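Local coordinates for B12-binding domain-containing protein (Kitasatospora setae, PDB 6WTE) that probably transfers methyl groups as a cobalamin-dependent radical SAM methylase that binds cobalamin and a [4Fe-4S] cluster and works by non-radical catalysis, at residues Leu285-Ile288 with Val289-Arg292; Thr42-Arg45 with Asp46-Lys49; Gln190-Leu194 with Ser195-Arg199; Pro383-Thr386 with Pro387-Arg391. All coordinates share one frame; numbering follows the deposited sequence.

Interaction 1: Leu285-Ile288 with Val289-Arg292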
loop_
_atom_site.group_PDB
_atom_site.type_symbol
_atom_site.label_atom_id
_atom_site.label_comp_id
_atom_site.label_asym_id
_atom_site.label_seq_id
_atom_site.Cartn_x
_atom_site.Cartn_y
_atom_site.Cartn_z
ATOM N N LEU A 285 -0.452 14.225 -17.720
ATOM C CA LEU A 285 -1.378 15.325 -17.484
ATOM C C LEU A 285 -1.660 16.086 -18.773
ATOM O O LEU A 285 -2.811 16.442 -19.054
ATOM C CB LEU A 285 -0.817 16.256 -16.409
ATOM C CG LEU A 285 -0.649 15.582 -15.043
ATOM C CD1 LEU A 285 0.121 16.492 -14.090
ATOM C CD2 LEU A 285 -2.000 15.198 -14.454
ATOM N N ARG A 286 -0.624 16.310 -19.585
ATOM C CA ARG A 286 -0.814 16.971 -20.870
ATOM C C ARG A 286 -1.807 16.211 -21.746
ATOM O O ARG A 286 -2.649 16.822 -22.412
ATOM C CB ARG A 286 0.527 17.121 -21.590
ATOM C CG ARG A 286 1.484 18.127 -20.947
ATOM C CD ARG A 286 2.737 18.322 -21.793
ATOM N NE ARG A 286 3.702 19.195 -21.127
ATOM C CZ ARG A 286 4.820 18.770 -20.548
ATOM N NH1 ARG A 286 5.133 17.478 -20.564
ATOM N NH2 ARG A 286 5.631 19.638 -19.959
ATOM N N GLU A 287 -1.713 14.879 -21.772
ATOM C CA GLU A 287 -2.652 14.101 -22.576
ATOM C C GLU A 287 -4.068 14.186 -22.017
ATOM O O GLU A 287 -5.036 14.275 -22.783
ATOM C CB GLU A 287 -2.184 12.648 -22.673
ATOM C CG GLU A 287 -3.150 11.728 -23.409
ATOM C CD GLU A 287 -3.351 12.115 -24.862
ATOM O OE1 GLU A 287 -2.560 12.922 -25.402
ATOM O OE2 GLU A 287 -4.312 11.601 -25.475
ATOM N N ILE A 288 -4.211 14.172 -20.689
ATOM C CA ILE A 288 -5.534 14.316 -20.086
ATOM C C ILE A 288 -6.147 15.653 -20.481
ATOM O O ILE A 288 -7.322 15.739 -20.863
ATOM C CB ILE A 288 -5.452 14.179 -18.557
ATOM C CG1 ILE A 288 -5.023 12.764 -18.157
ATOM C CG2 ILE A 288 -6.792 14.522 -17.931
ATOM C CD1 ILE A 288 -4.769 12.637 -16.669
ATOM N N VAL A 289 -5.352 16.717 -20.383
ATOM C CA VAL A 289 -5.829 18.050 -20.737
ATOM C C VAL A 289 -6.199 18.109 -22.210
ATOM O O VAL A 289 -7.222 18.695 -22.586
ATOM C CB VAL A 289 -4.764 19.102 -20.378
ATOM C CG1 VAL A 289 -5.133 20.461 -20.963
ATOM C CG2 VAL A 289 -4.607 19.186 -18.874
ATOM N N ARG A 290 -5.382 17.489 -23.064
ATOM C CA ARG A 290 -5.646 17.536 -24.497
ATOM C C ARG A 290 -6.967 16.862 -24.837
ATOM O O ARG A 290 -7.745 17.386 -25.641
ATOM C CB ARG A 290 -4.505 16.873 -25.270
ATOM C CG ARG A 290 -4.664 16.962 -26.782
ATOM C CD ARG A 290 -3.791 15.949 -27.516
ATOM N NE ARG A 290 -4.243 14.573 -27.311
ATOM C CZ ARG A 290 -5.268 14.020 -27.956
ATOM N NH1 ARG A 290 -5.954 14.729 -28.842
ATOM N NH2 ARG A 290 -5.611 12.761 -27.713
ATOM N N ARG A 291 -7.253 15.714 -24.217
ATOM C CA ARG A 291 -8.519 15.038 -24.492
ATOM C C ARG A 291 -9.699 15.836 -23.961
ATOM O O ARG A 291 -10.743 15.925 -24.621
ATOM C CB ARG A 291 -8.516 13.641 -23.883
ATOM C CG ARG A 291 -7.539 12.689 -24.530
ATOM C CD ARG A 291 -7.907 11.267 -24.202
ATOM N NE ARG A 291 -6.829 10.349 -24.532
ATOM C CZ ARG A 291 -6.918 9.029 -24.426
ATOM N NH1 ARG A 291 -8.047 8.473 -24.001
ATOM N NH2 ARG A 291 -5.877 8.270 -24.736
ATOM N N ARG A 292 -9.556 16.417 -22.766
ATOM C CA ARG A 292 -10.626 17.232 -22.201
ATOM C C ARG A 292 -10.969 18.388 -23.128
ATOM O O ARG A 292 -12.146 18.662 -23.400
ATOM C CB ARG A 292 -10.208 17.752 -20.824
ATOM C CG ARG A 292 -10.306 16.712 -19.717
ATOM C CD ARG A 292 -9.606 17.178 -18.445
ATOM N NE ARG A 292 -10.064 18.494 -18.001
ATOM C CZ ARG A 292 -10.680 18.725 -16.844
ATOM N NH1 ARG A 292 -11.055 19.956 -16.523
ATOM N NH2 ARG A 292 -10.930 17.732 -16.011
HETATM O O HOH W 1 -3.667 9.141 -26.351
#
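Four successive i to i+4 hydrogen bonds, from Val289 N to Leu285 O through Arg292 N to Ile288 O, make residues 285-292 an unbroken run of alpha-helix. On this scaffold Glu287 gathers the arginines three and four positions further on into a salt-bridge network. With CG anti to the backbone N (chi1 176°) and a bend at chi2, the glutamate chain turns along the helix toward both of them. Arg290 lies alongside, pointing the same way, and presents the NE side of its guanidinium: NE donates to Glu287 OE1 at 3.0 Å, and NH2 donates to OE2 of Glu287 at 2.8 Å. Both oxygens are met on their syn sides, with the two planar groups turned 37° apart. Arg291 comes from another direction, its plane nearly perpendicular to the carboxylate at 83°. Arg291 NE reaches Glu287 OE2 on the anti side at 3.0 Å, in an almost straight bond. A water adds a third donor to OE2 and accepts from Arg291 NH2, bridging the pair a second time. Such a set of bonds would be expected to favour the ionised carboxylate. Apart from these charges, Ile288 CG2 packs on Arg292 CD at 3.9 Å. Arg291 NH1 continues to Asp254 and Glu257 of helix 249-261, whereas Leu285 and Val289 lean on helix 316-325; helix 278-294 is the crossover between parallel strands 266-269 and 304-309.

Interaction 2: Thr42-Arg45 with Asp46-Lys49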
loop_
_atom_site.group_PDB
_atom_site.type_symbol
_atom_site.label_atom_id
_atom_site.label_comp_id
_atom_site.label_asym_id
_atom_site.label_seq_id
_atom_site.Cartn_x
_atom_site.Cartn_y
_atom_site.Cartn_z
ATOM N N THR A 42 -14.911 -9.147 -0.123
ATOM C CA THR A 42 -15.026 -7.913 0.653
ATOM C C THR A 42 -16.474 -7.628 1.037
ATOM O O THR A 42 -16.755 -7.231 2.172
ATOM C CB THR A 42 -14.439 -6.747 -0.141
ATOM O OG1 THR A 42 -13.068 -7.030 -0.436
ATOM C CG2 THR A 42 -14.531 -5.431 0.648
ATOM N N PHE A 43 -17.407 -7.837 0.111
ATOM C CA PHE A 43 -18.820 -7.626 0.391
ATOM C C PHE A 43 -19.512 -8.901 0.861
ATOM O O PHE A 43 -20.746 -8.964 0.871
ATOM C CB PHE A 43 -19.522 -7.062 -0.849
ATOM C CG PHE A 43 -18.786 -5.919 -1.498
ATOM C CD1 PHE A 43 -18.546 -4.745 -0.808
ATOM C CD2 PHE A 43 -18.334 -6.023 -2.804
ATOM C CE1 PHE A 43 -17.862 -3.688 -1.406
ATOM C CE2 PHE A 43 -17.658 -4.973 -3.408
ATOM C CZ PHE A 43 -17.420 -3.804 -2.707
ATOM N N ARG A 44 -18.744 -9.915 1.257
ATOM C CA ARG A 44 -19.273 -11.149 1.825
ATOM C C ARG A 44 -18.553 -11.485 3.125
ATOM O O ARG A 44 -18.330 -12.657 3.448
ATOM C CB ARG A 44 -19.155 -12.299 0.827
ATOM C CG ARG A 44 -19.861 -12.062 -0.505
ATOM C CD ARG A 44 -21.377 -12.127 -0.365
ATOM N NE ARG A 44 -21.837 -13.421 0.133
ATOM C CZ ARG A 44 -22.177 -14.443 -0.648
ATOM N NH1 ARG A 44 -22.106 -14.324 -1.968
ATOM N NH2 ARG A 44 -22.584 -15.589 -0.114
ATOM N N ARG A 45 -18.194 -10.452 3.899
ATOM C CA ARG A 45 -17.394 -10.651 5.107
ATOM C C ARG A 45 -18.056 -11.616 6.073
ATOM O O ARG A 45 -17.376 -12.396 6.751
ATOM C CB ARG A 45 -17.162 -9.319 5.823
ATOM C CG ARG A 45 -16.389 -8.301 5.051
ATOM C CD ARG A 45 -15.921 -7.178 5.968
ATOM N NE ARG A 45 -17.003 -6.348 6.495
ATOM C CZ ARG A 45 -16.818 -5.351 7.357
ATOM N NH1 ARG A 45 -17.847 -4.639 7.790
ATOM N NH2 ARG A 45 -15.595 -5.067 7.791
ATOM N N ASP A 46 -19.376 -11.554 6.178
ATOM C CA ASP A 46 -20.092 -12.300 7.195
ATOM C C ASP A 46 -20.472 -13.704 6.749
ATOM O O ASP A 46 -20.980 -14.476 7.569
ATOM C CB ASP A 46 -21.339 -11.518 7.619
ATOM C CG ASP A 46 -21.033 -10.053 7.901
ATOM O OD1 ASP A 46 -19.973 -9.767 8.502
ATOM O OD2 ASP A 46 -21.843 -9.185 7.510
ATOM N N ASP A 47 -20.236 -14.059 5.484
ATOM C CA ASP A 47 -20.573 -15.399 5.009
ATOM C C ASP A 47 -19.640 -15.817 3.875
ATOM O O ASP A 47 -20.061 -16.474 2.916
ATOM C CB ASP A 47 -22.040 -15.488 4.574
ATOM C CG ASP A 47 -22.334 -14.713 3.293
ATOM O OD1 ASP A 47 -21.654 -13.701 3.018
ATOM O OD2 ASP A 47 -23.260 -15.125 2.558
ATOM N N TRP A 48 -18.351 -15.481 3.993
ATOM C CA TRP A 48 -17.431 -15.740 2.886
ATOM C C TRP A 48 -17.263 -17.236 2.626
ATOM O O TRP A 48 -17.018 -17.634 1.481
ATOM C CB TRP A 48 -16.076 -15.067 3.139
ATOM C CG TRP A 48 -15.371 -15.474 4.400
ATOM C CD1 TRP A 48 -15.405 -14.830 5.603
ATOM C CD2 TRP A 48 -14.508 -16.605 4.573
ATOM N NE1 TRP A 48 -14.625 -15.497 6.519
ATOM C CE2 TRP A 48 -14.064 -16.590 5.911
ATOM C CE3 TRP A 48 -14.070 -17.628 3.729
ATOM C CZ2 TRP A 48 -13.210 -17.561 6.423
ATOM C CZ3 TRP A 48 -13.219 -18.592 4.240
ATOM C CH2 TRP A 48 -12.802 -18.554 5.573
ATOM N N LYS A 49 -17.418 -18.074 3.655
ATOM C CA LYS A 49 -17.362 -19.518 3.431
ATOM C C LYS A 49 -18.494 -19.978 2.524
ATOM O O LYS A 49 -18.292 -20.837 1.656
ATOM C CB LYS A 49 -17.415 -20.272 4.758
ATOM C CG LYS A 49 -16.146 -20.196 5.571
ATOM C CD LYS A 49 -16.247 -21.070 6.808
ATOM C CE LYS A 49 -14.981 -20.983 7.652
ATOM N NZ LYS A 49 -15.029 -21.887 8.838
#
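Arg44 and Asp47 meet in a two-pronged salt bridge across a tight turn. The arginine offers the NE side of its guanidinium, so that each nitrogen serves a different carboxylate oxygen: NE donates to Asp47 OD1 at 2.9 Å, and NH2 of Arg44 donates to Asp47 OD2 at 2.8 Å. The two prongs differ in quality. OD1 is approached on its syn side by a nearly straight bond, but OD2 is met from above the carboxylate plane, and the two flat groups are twisted 38° against each other. Successive bends at chi2 and chi3 curl the arginine chain back to the aspartate. On the other side, Asp47 holds CG between its backbone N and carbonyl carbon (chi1 70°), which swings the carboxylate over to meet it.

Behind this pair stands a type I beta turn from Arg44 to Asp47, closed by Asp47 N donating to Arg44 O at 3.1 Å. Arg44 O also lies 3.3 Å from Trp48 CB, while the indole turns an edge to the next carbonyl, Trp48 CD1 standing 3.3 Å from Arg45 O in the ring plane. Asp47 occupies the N-cap position of the following helix, yet its carboxylate makes no capping bond and is spent on the arginine instead.

Further out, Arg45 NH2 bonds to Lys12 O. The turn leads from strand 35-40, an outermost strand of the sheet in the B12-binding domain, into helix 48-58, whose Thr50, Cys51 and Glu54 touch Arg44, while Trp48 packs against Glu88, Ile89 and Glu92 of helix 83-96.

Interaction 3: Gln190-Leu194 with Ser195-Arg199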
loop_
_atom_site.group_PDB
_atom_site.type_symbol
_atom_site.label_atom_id
_atom_site.label_comp_id
_atom_site.label_asym_id
_atom_site.label_seq_id
_atom_site.Cartn_x
_atom_site.Cartn_y
_atom_site.Cartn_z
ATOM N N GLN A 190 8.463 -7.430 -15.321
ATOM C CA GLN A 190 7.246 -8.058 -14.825
ATOM C C GLN A 190 5.996 -7.242 -15.133
ATOM O O GLN A 190 4.887 -7.768 -14.995
ATOM C CB GLN A 190 7.351 -8.278 -13.311
ATOM C CG GLN A 190 8.567 -9.127 -12.893
ATOM C CD GLN A 190 8.725 -9.267 -11.390
ATOM O OE1 GLN A 190 9.844 -9.398 -10.884
ATOM N NE2 GLN A 190 7.606 -9.271 -10.668
ATOM N N VAL A 191 6.160 -5.985 -15.552
ATOM C CA VAL A 191 5.057 -5.039 -15.699
ATOM C C VAL A 191 4.507 -5.096 -17.120
ATOM O O VAL A 191 5.266 -5.024 -18.092
ATOM C CB VAL A 191 5.526 -3.611 -15.364
ATOM C CG1 VAL A 191 4.399 -2.619 -15.587
ATOM C CG2 VAL A 191 6.029 -3.540 -13.933
ATOM N N ASP A 192 3.183 -5.193 -17.240
ATOM C CA ASP A 192 2.510 -4.994 -18.522
ATOM C C ASP A 192 2.403 -3.492 -18.752
ATOM O O ASP A 192 1.517 -2.826 -18.212
ATOM C CB ASP A 192 1.142 -5.672 -18.522
ATOM C CG ASP A 192 0.358 -5.441 -19.806
ATOM O OD1 ASP A 192 0.846 -4.758 -20.739
ATOM O OD2 ASP A 192 -0.773 -5.963 -19.877
ATOM N N GLN A 193 3.312 -2.956 -19.558
ATOM C CA GLN A 193 3.377 -1.528 -19.838
ATOM C C GLN A 193 2.523 -1.115 -21.027
ATOM O O GLN A 193 2.498 0.071 -21.365
ATOM C CB GLN A 193 4.822 -1.110 -20.097
ATOM C CG GLN A 193 5.781 -1.434 -18.973
ATOM C CD GLN A 193 7.213 -1.131 -19.349
ATOM O OE1 GLN A 193 7.989 -2.038 -19.656
ATOM N NE2 GLN A 193 7.569 0.146 -19.346
ATOM N N LEU A 194 1.829 -2.054 -21.669
ATOM C CA LEU A 194 1.116 -1.782 -22.909
ATOM C C LEU A 194 -0.395 -1.743 -22.744
ATOM O O LEU A 194 -1.047 -0.839 -23.272
ATOM C CB LEU A 194 1.482 -2.837 -23.966
ATOM C CG LEU A 194 2.953 -2.908 -24.376
ATOM C CD1 LEU A 194 3.189 -4.047 -25.354
ATOM C CD2 LEU A 194 3.389 -1.586 -24.982
ATOM N N SER A 195 -0.976 -2.700 -22.030
ATOM C CA SER A 195 -2.416 -2.897 -22.107
ATOM C C SER A 195 -3.177 -1.826 -21.341
ATOM O O SER A 195 -2.681 -1.241 -20.373
ATOM C CB SER A 195 -2.814 -4.265 -21.552
ATOM O OG SER A 195 -2.004 -5.297 -22.083
ATOM N N VAL A 196 -4.405 -1.584 -21.788
ATOM C CA VAL A 196 -5.401 -0.902 -20.971
ATOM C C VAL A 196 -5.982 -1.936 -20.017
ATOM O O VAL A 196 -6.473 -2.983 -20.449
ATOM C CB VAL A 196 -6.497 -0.275 -21.844
ATOM C CG1 VAL A 196 -7.610 0.289 -20.976
ATOM C CG2 VAL A 196 -5.911 0.793 -22.758
ATOM N N TYR A 197 -5.918 -1.660 -18.721
ATOM C CA TYR A 197 -6.486 -2.584 -17.747
ATOM C C TYR A 197 -8.001 -2.415 -17.757
ATOM O O TYR A 197 -8.506 -1.303 -17.578
ATOM C CB TYR A 197 -5.906 -2.338 -16.355
ATOM C CG TYR A 197 -4.385 -2.326 -16.293
ATOM C CD1 TYR A 197 -3.610 -3.088 -17.170
ATOM C CD2 TYR A 197 -3.726 -1.535 -15.361
ATOM C CE1 TYR A 197 -2.219 -3.055 -17.111
ATOM C CE2 TYR A 197 -2.351 -1.509 -15.289
ATOM C CZ TYR A 197 -1.601 -2.261 -16.167
ATOM O OH TYR A 197 -0.221 -2.210 -16.081
ATOM N N ARG A 198 -8.727 -3.499 -18.020
ATOM C CA ARG A 198 -10.174 -3.402 -18.157
ATOM C C ARG A 198 -10.810 -3.282 -16.776
ATOM O O ARG A 198 -10.565 -4.109 -15.890
ATOM C CB ARG A 198 -10.719 -4.595 -18.942
ATOM C CG ARG A 198 -10.324 -4.532 -20.420
ATOM C CD ARG A 198 -10.966 -5.618 -21.269
ATOM N NE ARG A 198 -10.407 -6.937 -20.991
ATOM C CZ ARG A 198 -9.342 -7.450 -21.601
ATOM N NH1 ARG A 198 -8.708 -6.759 -22.540
ATOM N NH2 ARG A 198 -8.914 -8.663 -21.273
ATOM N N ARG A 199 -11.591 -2.223 -16.585
ATOM C CA ARG A 199 -12.235 -1.921 -15.312
ATOM C C ARG A 199 -13.734 -2.027 -15.533
ATOM O O ARG A 199 -14.327 -1.178 -16.205
ATOM C CB ARG A 199 -11.852 -0.530 -14.808
ATOM C CG ARG A 199 -10.381 -0.178 -15.004
ATOM C CD ARG A 199 -9.447 -1.108 -14.202
ATOM N NE ARG A 199 -9.598 -0.944 -12.758
ATOM C CZ ARG A 199 -9.139 0.100 -12.073
ATOM N NH1 ARG A 199 -8.504 1.081 -12.708
ATOM N NH2 ARG A 199 -9.319 0.170 -10.758
HETATM O O HOH W 2 -0.092 -0.748 -19.320
#
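Asp192 and Ser195 are joined first by bonds between a side chain and the backbone. Asp192 OD1 accepts from two consecutive amides, Leu194 N at 3.0 Å and Ser195 N at 3.0 Å, so that the chain wraps round one carboxylate oxygen. Both N-H groups approach from the same face of the carboxylate: that of Leu194 on the anti side of OD1, that of Ser195 from higher above the plane, 40° out of it. With CG anti to the backbone N of Asp192 (chi1 177°), the carboxylate is carried to the amides of Leu194 and Ser195. A hydroxyl-to-carbonyl bond belongs to the same kind: Tyr197 OH donates to Asp192 O at 2.8 Å, lying in the plane of that carbonyl, while the oxygen sits at the edge of the phenol ring. Asp192 thus takes part through its backbone as well as its carboxylate.

The bond from Leu194 N, two residues on, makes this an Asx turn, within the long connection between strand 174-175 and helix 209-214.

Between side chains there is one close polar approach, the second carboxylate oxygen facing the serine hydroxyl with Asp192 OD2 and Ser195 OG 2.6 Å apart. Water supplies the third kind of link, one molecule donating both to Asp192 O at 2.9 Å and to Ser195 O at 2.8 Å.

Asp192 N is in turn bonded to the carboxylate of the cobalamin-binding Glu130, and the side chain of Tyr197 touches Glu130 and, on helix 20-31, Tyr20 and Val24.

Interaction 4: Pro383-Thr386 with Pro387-Arg391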
loop_
_atom_site.group_PDB
_atom_site.type_symbol
_atom_site.label_atom_id
_atom_site.label_comp_id
_atom_site.label_asym_id
_atom_site.label_seq_id
_atom_site.Cartn_x
_atom_site.Cartn_y
_atom_site.Cartn_z
ATOM N N PRO A 383 14.760 7.250 13.947
ATOM C CA PRO A 383 15.990 7.442 14.732
ATOM C C PRO A 383 16.377 8.913 14.805
ATOM O O PRO A 383 16.391 9.621 13.793
ATOM C CB PRO A 383 17.025 6.610 13.970
ATOM C CG PRO A 383 16.211 5.523 13.322
ATOM C CD PRO A 383 14.949 6.244 12.889
ATOM N N GLY A 384 16.659 9.374 16.025
ATOM C CA GLY A 384 16.966 10.760 16.307
ATOM C C GLY A 384 15.842 11.536 16.964
ATOM O O GLY A 384 16.089 12.622 17.510
ATOM N N GLU A 385 14.619 11.004 16.941
ATOM C CA GLU A 385 13.470 11.763 17.410
ATOM C C GLU A 385 13.536 11.995 18.916
ATOM O O GLU A 385 13.777 11.069 19.694
ATOM C CB GLU A 385 12.169 11.043 17.050
ATOM C CG GLU A 385 10.959 11.947 17.180
ATOM C CD GLU A 385 10.647 12.692 15.888
ATOM O OE1 GLU A 385 10.194 12.042 14.934
ATOM O OE2 GLU A 385 10.873 13.921 15.824
ATOM N N THR A 386 13.322 13.238 19.316
ATOM C CA THR A 386 13.174 13.659 20.701
ATOM C C THR A 386 11.892 14.464 20.788
ATOM O O THR A 386 11.318 14.841 19.763
ATOM C CB THR A 386 14.357 14.532 21.151
ATOM O OG1 THR A 386 14.347 15.739 20.387
ATOM C CG2 THR A 386 15.694 13.809 20.954
ATOM N N PRO A 387 11.412 14.759 21.999
ATOM C CA PRO A 387 10.245 15.651 22.099
ATOM C C PRO A 387 10.454 16.987 21.406
ATOM O O PRO A 387 9.506 17.514 20.816
ATOM C CB PRO A 387 10.058 15.810 23.614
ATOM C CG PRO A 387 10.604 14.539 24.179
ATOM C CD PRO A 387 11.759 14.166 23.304
ATOM N N GLU A 388 11.675 17.531 21.419
ATOM C CA GLU A 388 11.890 18.831 20.793
ATOM C C GLU A 388 11.884 18.735 19.273
ATOM O O GLU A 388 11.455 19.684 18.604
ATOM C CB GLU A 388 13.191 19.472 21.299
ATOM C CG GLU A 388 14.484 18.919 20.722
ATOM C CD GLU A 388 15.018 19.741 19.559
ATOM O OE1 GLU A 388 16.196 19.551 19.188
ATOM O OE2 GLU A 388 14.270 20.588 19.024
ATOM N N THR A 389 12.326 17.605 18.706
ATOM C CA THR A 389 12.249 17.452 17.255
ATOM C C THR A 389 10.801 17.310 16.796
ATOM O O THR A 389 10.430 17.826 15.737
ATOM C CB THR A 389 13.089 16.261 16.774
ATOM O OG1 THR A 389 12.616 15.045 17.368
ATOM C CG2 THR A 389 14.571 16.464 17.104
ATOM N N VAL A 390 9.960 16.636 17.587
ATOM C CA VAL A 390 8.541 16.535 17.243
ATOM C C VAL A 390 7.882 17.911 17.273
ATOM O O VAL A 390 7.178 18.301 16.331
ATOM C CB VAL A 390 7.821 15.551 18.182
ATOM C CG1 VAL A 390 6.326 15.518 17.859
ATOM C CG2 VAL A 390 8.410 14.166 18.049
ATOM N N ARG A 391 8.094 18.667 18.357
ATOM C CA ARG A 391 7.478 19.990 18.469
ATOM C C ARG A 391 7.895 20.894 17.319
ATOM O O ARG A 391 7.064 21.623 16.757
ATOM C CB ARG A 391 7.853 20.647 19.798
ATOM C CG ARG A 391 7.298 19.973 21.025
ATOM C CD ARG A 391 7.468 20.857 22.250
ATOM N NE ARG A 391 7.338 20.093 23.488
ATOM C CZ ARG A 391 8.368 19.698 24.230
ATOM N NH1 ARG A 391 9.607 20.002 23.863
ATOM N NH2 ARG A 391 8.157 19.006 25.341
#
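Glu385 and Thr389 approach at a slant, the carboxylate of one directed at the hydroxyl of the other, while Val390 stands at about a right angle to the glutamate. The bend of Glu385 at chi2 brings its OE2 to 2.6 Å from Thr389 OG1 and its CG to 3.5 Å from Val390 CG2, so that one glutamate chain meets both a polar and a methyl surface. Thr389 OG1 also lies 2.7 Å from Thr386 O.

Thr386 runs alongside Glu388, pointing the same way, with Thr386 OG1 3.2 Å from Glu388 CG. Its hydroxyl is set between its own backbone N and carbonyl carbon (chi1 65°), facing the first turn of the helix, and there Thr386 OG1 accepts from Thr389 N at 3.2 Å. The methyl of Thr389 tucks in beside this hydroxyl at 3.4 Å (CG2 to Thr386 OG1). Val390 N closes the turn by donating to Thr386 O.

Glu385 OE2 is also bonded by His336 NE2, and its OE1 by Gly381 N, while the carboxylate of Glu388 pairs with Arg338. The bond from Thr389 N to Thr386 OG1 makes Thr386 a classic N-cap: a threonine whose hydroxyl takes up a first-turn amide, followed by proline at the first helical position, here opening helix 387-398 after strand 373-380 in the radical SAM core.

In the fold
The four contacts follow one another along the chain and none touches another. Interactions 1 and 3 are the nearest neighbours, about 20 Å between centres and about 8 Å between nearest atoms; helix 249-261 joins them, Asp254 pairing with Arg291 and touching Val196. Two lie near cobalamin: the side chain of Tyr197 in interaction 3 is about 6 Å from it, and that of Arg45 in interaction 2 about 9 Å, their centres about 29 Å apart. Interactions 1 and 4 both belong to the radical SAM core, away from the cobalamin and cluster sites and about 44 Å apart between centres. Interactions 2 and 4 fall on opposite sides of the chain's centre.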